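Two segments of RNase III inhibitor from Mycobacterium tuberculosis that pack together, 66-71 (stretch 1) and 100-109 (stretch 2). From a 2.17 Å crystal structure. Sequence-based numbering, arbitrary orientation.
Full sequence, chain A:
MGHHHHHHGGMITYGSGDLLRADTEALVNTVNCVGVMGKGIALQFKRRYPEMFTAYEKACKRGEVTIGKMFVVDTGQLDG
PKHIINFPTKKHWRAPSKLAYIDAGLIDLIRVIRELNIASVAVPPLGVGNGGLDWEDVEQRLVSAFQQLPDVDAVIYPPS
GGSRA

Stretch 1 66-71: TIGKMF
Stretch 2 (100-109) AYIDAGLIDL

Two glycines meet where a turn crosses a helix: Gly-68 and Gly-105 bring their CA atoms to 4.0 Å of each other, so that backbone lies almost directly on backbone, with Gly-68 CA 3.8 Å from Gly-105 N. Each glycine has its own reason. Gly-68 sits at phi/psi 98/4, the third position of a type II beta turn from Thr-66 to Lys-69, where a CB would jam against the carbonyl of Ile-67 and also come within 3.5 Å of Ala-104 CB. Gly-105 has ordinary helical angles, -61/-38, but a CB there would stand 3.5 Å from Met-70 CE and be crowded by Tyr-101 O.

Stretch 2 is helical throughout, inside a longer helix, and is built with phi near -65 and psi near -40. Its internal bonds include Gly-105 N to Tyr-101 O at 3.0 Å and Leu-109 N to Gly-105 O at 2.7 Å. Stretch 1 begins extended at Thr-66 (-141/158), turns through Ile-67 (-54/130) and Gly-68, then extends again through Lys-69 (-138/121) and Met-70 (-68/143). The turn is closed by a weak bond from Lys-69 N to Thr-66 O, 3.4 Å. Both chains advance in the same sense across the contact: CA of Ile-67 lies 6.0 Å from CA of Tyr-101, and CA of Lys-69 lies 5.7 Å from CA of Asp-108, with the glycine pair between them.

Ile-67 points toward the helix and, with chi1 and chi2 both m, lays its side chain over one face of the Tyr-101 ring. Ile-67 CG1 is 4.2 Å from the centroid of the Tyr-101 ring, only 10° off the normal, a CH-pi contact, while Ile-67 CG2 reaches Tyr-101 CD1 at 3.7 Å. Tyr-101 leaves the helix sideways with chi1 m and offers the flat surface that a branched aliphatic chain can cover.

Asp-108 supplies the direct polar link. It points toward the turn with chi1 t (-161°), and Asp-108 OD2 accepts a hydrogen bond from Met-70 N at 2.9 Å, with an N-H...O angle of 162°. A short carboxylate suits this buried place because it satisfies a backbone amide; both its oxygens are also hydrogen-bonded just outside the stretches. Asp-108 CB packs 3.3 Å from Gly-68 O. Gly-68 O accepts a hydrogen bond from a water at 2.7 Å, and the same water donates to Ala-104 O at 2.9 Å, bridging two carbonyls that could not pair with each other. The small Ala-104 points toward the turn without holding it off.

Met-70 is buried, and 82 Å² of it is covered by the helix; it adopts m, m, p (chi3 90°) to fold against the helix. Met-70 CE lies 3.4 Å from Gly-105 O, Met-70 CG is 3.8 Å from Leu-109 CA, and Met-70 SD is 4.1 Å from Leu-109 CB. Lys-69 points away and stays exposed. In all, 397 Å² is buried, both sides summed.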

ATOM      1  N   THR A  66      -3.333  -9.464  -8.316  1.00 58.27           N
ATOM      2  CA  THR A  66      -2.116 -10.192  -8.521  1.00 57.11           C
ATOM      3  C   THR A  66      -0.902  -9.418  -8.050  1.00 55.64           C
ATOM      4  O   THR A  66      -0.907  -8.182  -7.966  1.00 53.27           O
ATOM      5  CB  THR A  66      -1.885 -10.465 -10.040  1.00 65.83           C
ATOM      6  OG1 THR A  66      -2.066  -9.253 -10.787  1.00 67.03           O
ATOM      7  CG2 THR A  66      -2.875 -11.521 -10.557  1.00 68.62           C
ATOM      8  N   ILE A  67       0.179 -10.149  -7.781  1.00 56.24           N
ATOM      9  CA  ILE A  67       1.478  -9.563  -7.538  1.00 58.17           C
ATOM     10  C   ILE A  67       1.836  -8.642  -8.710  1.00 58.32           C
ATOM     11  O   ILE A  67       1.720  -9.038  -9.859  1.00 65.38           O
ATOM     12  CB  ILE A  67       2.588 -10.642  -7.367  1.00 60.36           C
ATOM     13  CG1 ILE A  67       2.296 -11.570  -6.167  1.00 64.68           C
ATOM     14  CG2 ILE A  67       3.972  -9.991  -7.189  1.00 59.49           C
ATOM     15  CD1 ILE A  67       1.925 -10.877  -4.861  1.00 64.69           C
ATOM     16  N   GLY A  68       2.250  -7.426  -8.402  1.00 56.48           N
ATOM     17  CA  GLY A  68       2.836  -6.507  -9.367  1.00 58.21           C
ATOM     18  C   GLY A  68       1.843  -5.487  -9.907  1.00 59.04           C
ATOM     19  O   GLY A  68       2.176  -4.714 -10.799  1.00 64.56           O
ATOM     20  N   LYS A  69       0.637  -5.507  -9.377  1.00 57.33           N
ATOM     21  CA  LYS A  69      -0.450  -4.683  -9.837  1.00 59.48           C
ATOM     22  C   LYS A  69      -1.203  -4.144  -8.608  1.00 55.42           C
ATOM     23  O   LYS A  69      -1.688  -4.899  -7.795  1.00 50.71           O
ATOM     24  CB  LYS A  69      -1.344  -5.536 -10.732  1.00 67.09           C
ATOM     25  CG  LYS A  69      -2.646  -4.916 -11.203  1.00 75.91           C
ATOM     26  CD  LYS A  69      -3.163  -5.724 -12.415  1.00 86.90           C
ATOM     27  CE  LYS A  69      -4.676  -5.921 -12.423  1.00 91.38           C
ATOM     28  NZ  LYS A  69      -5.389  -4.707 -12.928  1.00 95.01           N
ATOM     29  N   MET A  70      -1.275  -2.829  -8.493  1.00 52.65           N
ATOM     30  CA  MET A  70      -2.056  -2.224  -7.467  1.00 51.15           C
ATOM     31  C   MET A  70      -3.540  -2.478  -7.724  1.00 54.01           C
ATOM     32  O   MET A  70      -3.979  -2.430  -8.884  1.00 58.05           O
ATOM     33  CB  MET A  70      -1.772  -0.706  -7.418  1.00 49.63           C
ATOM     34  CG  MET A  70      -0.317  -0.282  -7.124  1.00 49.40           C
ATOM     35  SD  MET A  70       0.411  -0.972  -5.606  1.00 50.92           S
ATOM     36  CE  MET A  70       1.146  -2.487  -6.252  1.00 51.05           C
ATOM     37  N   PHE A  71      -4.303  -2.691  -6.655  1.00 51.19           N
ATOM     38  CA  PHE A  71      -5.739  -2.608  -6.712  1.00 52.74           C
ATOM     39  C   PHE A  71      -6.228  -1.326  -6.031  1.00 54.32           C
ATOM     40  O   PHE A  71      -6.158  -1.199  -4.798  1.00 52.53           O
ATOM     41  CB  PHE A  71      -6.354  -3.838  -6.085  1.00 54.49           C
ATOM     42  CG  PHE A  71      -7.842  -3.885  -6.191  1.00 56.46           C
ATOM     43  CD1 PHE A  71      -8.451  -4.113  -7.429  1.00 57.43           C
ATOM     44  CD2 PHE A  71      -8.625  -3.653  -5.085  1.00 58.98           C
ATOM     45  CE1 PHE A  71      -9.832  -4.113  -7.549  1.00 62.08           C
ATOM     46  CE2 PHE A  71     -10.017  -3.647  -5.194  1.00 64.34           C
ATOM     47  CZ  PHE A  71     -10.623  -3.886  -6.422  1.00 63.50           C
ATOM     48  N   ALA A 100      11.055  -9.778  -4.432  1.00 61.76           N
ATOM     49  CA  ALA A 100      10.589  -9.719  -5.831  1.00 61.98           C
ATOM     50  C   ALA A 100       9.135  -9.205  -5.969  1.00 60.73           C
ATOM     51  O   ALA A 100       8.821  -8.525  -6.936  1.00 59.06           O
ATOM     52  CB  ALA A 100      10.734 -11.066  -6.497  1.00 63.52           C
ATOM     53  N   TYR A 101       8.273  -9.517  -4.998  1.00 60.30           N
ATOM     54  CA  TYR A 101       6.916  -9.011  -4.993  1.00 59.90           C
ATOM     55  C   TYR A 101       6.855  -7.480  -4.750  1.00 56.98           C
ATOM     56  O   TYR A 101       5.965  -6.794  -5.248  1.00 53.88           O
ATOM     57  CB  TYR A 101       6.092  -9.713  -3.920  1.00 61.62           C
ATOM     58  CG  TYR A 101       5.970 -11.239  -4.000  1.00 61.15           C
ATOM     59  CD1 TYR A 101       6.376 -11.985  -5.128  1.00 61.69           C
ATOM     60  CD2 TYR A 101       5.366 -11.916  -2.949  1.00 59.98           C
ATOM     61  CE1 TYR A 101       6.207 -13.389  -5.156  1.00 64.51           C
ATOM     62  CE2 TYR A 101       5.208 -13.296  -2.959  1.00 64.34           C
ATOM     63  CZ  TYR A 101       5.624 -14.028  -4.055  1.00 65.11           C
ATOM     64  OH  TYR A 101       5.396 -15.362  -3.984  1.00 74.26           O
ATOM     65  N   ILE A 102       7.794  -6.997  -3.935  1.00 55.14           N
ATOM     66  CA  ILE A 102       7.873  -5.612  -3.568  1.00 54.22           C
ATOM     67  C   ILE A 102       8.420  -4.862  -4.785  1.00 54.54           C
ATOM     68  O   ILE A 102       7.904  -3.789  -5.151  1.00 54.34           O
ATOM     69  CB  ILE A 102       8.739  -5.380  -2.295  1.00 53.33           C
ATOM     70  CG1 ILE A 102       8.233  -6.199  -1.081  1.00 55.15           C
ATOM     71  CG2 ILE A 102       8.802  -3.909  -1.891  1.00 53.10           C
ATOM     72  CD1 ILE A 102       6.774  -6.097  -0.763  1.00 52.47           C
ATOM     73  N   ASP A 103       9.470  -5.391  -5.393  1.00 58.71           N
ATOM     74  CA  ASP A 103      10.037  -4.784  -6.631  1.00 59.09           C
ATOM     75  C   ASP A 103       8.972  -4.606  -7.691  1.00 55.38           C
ATOM     76  O   ASP A 103       8.850  -3.554  -8.268  1.00 55.40           O
ATOM     77  CB  ASP A 103      11.187  -5.619  -7.163  1.00 65.48           C
ATOM     78  CG  ASP A 103      12.404  -5.619  -6.228  1.00 69.53           C
ATOM     79  OD1 ASP A 103      12.489  -4.762  -5.322  1.00 67.46           O
ATOM     80  OD2 ASP A 103      13.315  -6.463  -6.426  1.00 77.53           O
ATOM     81  N   ALA A 104       8.182  -5.643  -7.904  1.00 55.35           N
ATOM     82  CA  ALA A 104       7.197  -5.631  -8.978  1.00 55.88           C
ATOM     83  C   ALA A 104       6.050  -4.679  -8.651  1.00 54.40           C
ATOM     84  O   ALA A 104       5.603  -3.917  -9.500  1.00 56.19           O
ATOM     85  CB  ALA A 104       6.681  -7.047  -9.276  1.00 55.47           C
ATOM     86  N   GLY A 105       5.577  -4.716  -7.423  1.00 52.37           N
ATOM     87  CA  GLY A 105       4.555  -3.776  -6.989  1.00 50.73           C
ATOM     88  C   GLY A 105       4.948  -2.295  -7.043  1.00 49.95           C
ATOM     89  O   GLY A 105       4.122  -1.450  -7.403  1.00 48.03           O
ATOM     90  N   LEU A 106       6.184  -1.986  -6.699  1.00 49.31           N
ATOM     91  CA  LEU A 106       6.643  -0.616  -6.691  1.00 52.57           C
ATOM     92  C   LEU A 106       6.591  -0.032  -8.074  1.00 54.72           C
ATOM     93  O   LEU A 106       6.217   1.144  -8.235  1.00 57.75           O
ATOM     94  CB  LEU A 106       8.066  -0.489  -6.096  1.00 53.59           C
ATOM     95  CG  LEU A 106       8.090  -0.692  -4.569  1.00 53.59           C
ATOM     96  CD1 LEU A 106       9.529  -0.839  -4.083  1.00 58.97           C
ATOM     97  CD2 LEU A 106       7.454   0.433  -3.823  1.00 52.15           C
ATOM     98  N   ILE A 107       6.921  -0.835  -9.077  1.00 55.04           N
ATOM     99  CA  ILE A 107       6.814  -0.372 -10.435  1.00 57.30           C
ATOM    100  C   ILE A 107       5.389   0.144 -10.681  1.00 54.89           C
ATOM    101  O   ILE A 107       5.218   1.249 -11.195  1.00 53.87           O
ATOM    102  CB  ILE A 107       7.192  -1.475 -11.462  1.00 62.65           C
ATOM    103  CG1 ILE A 107       8.705  -1.788 -11.383  1.00 65.27           C
ATOM    104  CG2 ILE A 107       6.837  -1.015 -12.892  1.00 63.48           C
ATOM    105  CD1 ILE A 107       9.161  -3.014 -12.186  1.00 66.83           C
ATOM    106  N   ASP A 108       4.371  -0.645 -10.312  1.00 50.94           N
ATOM    107  CA  ASP A 108       3.012  -0.237 -10.592  1.00 50.57           C
ATOM    108  C   ASP A 108       2.547   0.846  -9.630  1.00 50.85           C
ATOM    109  O   ASP A 108       1.671   1.646  -9.980  1.00 51.51           O
ATOM    110  CB  ASP A 108       2.068  -1.403 -10.584  1.00 51.69           C
ATOM    111  CG  ASP A 108       0.772  -1.103 -11.291  1.00 54.59           C
ATOM    112  OD1 ASP A 108       0.805  -0.761 -12.486  1.00 59.96           O
ATOM    113  OD2 ASP A 108      -0.314  -1.256 -10.698  1.00 58.26           O
ATOM    114  N   LEU A 109       3.072   0.863  -8.412  1.00 49.58           N
ATOM    115  CA  LEU A 109       2.724   1.927  -7.490  1.00 50.46           C
ATOM    116  C   LEU A 109       3.129   3.295  -8.078  1.00 54.04           C
ATOM    117  O   LEU A 109       2.351   4.238  -7.973  1.00 51.20           O
ATOM    118  CB  LEU A 109       3.406   1.762  -6.135  1.00 48.77           C
ATOM    119  CG  LEU A 109       3.119   2.883  -5.117  1.00 49.77           C
ATOM    120  CD1 LEU A 109       1.638   2.992  -4.775  1.00 48.93           C
ATOM    121  CD2 LEU A 109       3.924   2.639  -3.840  1.00 49.19           C
TER
HETATM  122  O   HOH W   1       4.488  -4.480 -12.140  1.00 63.18           O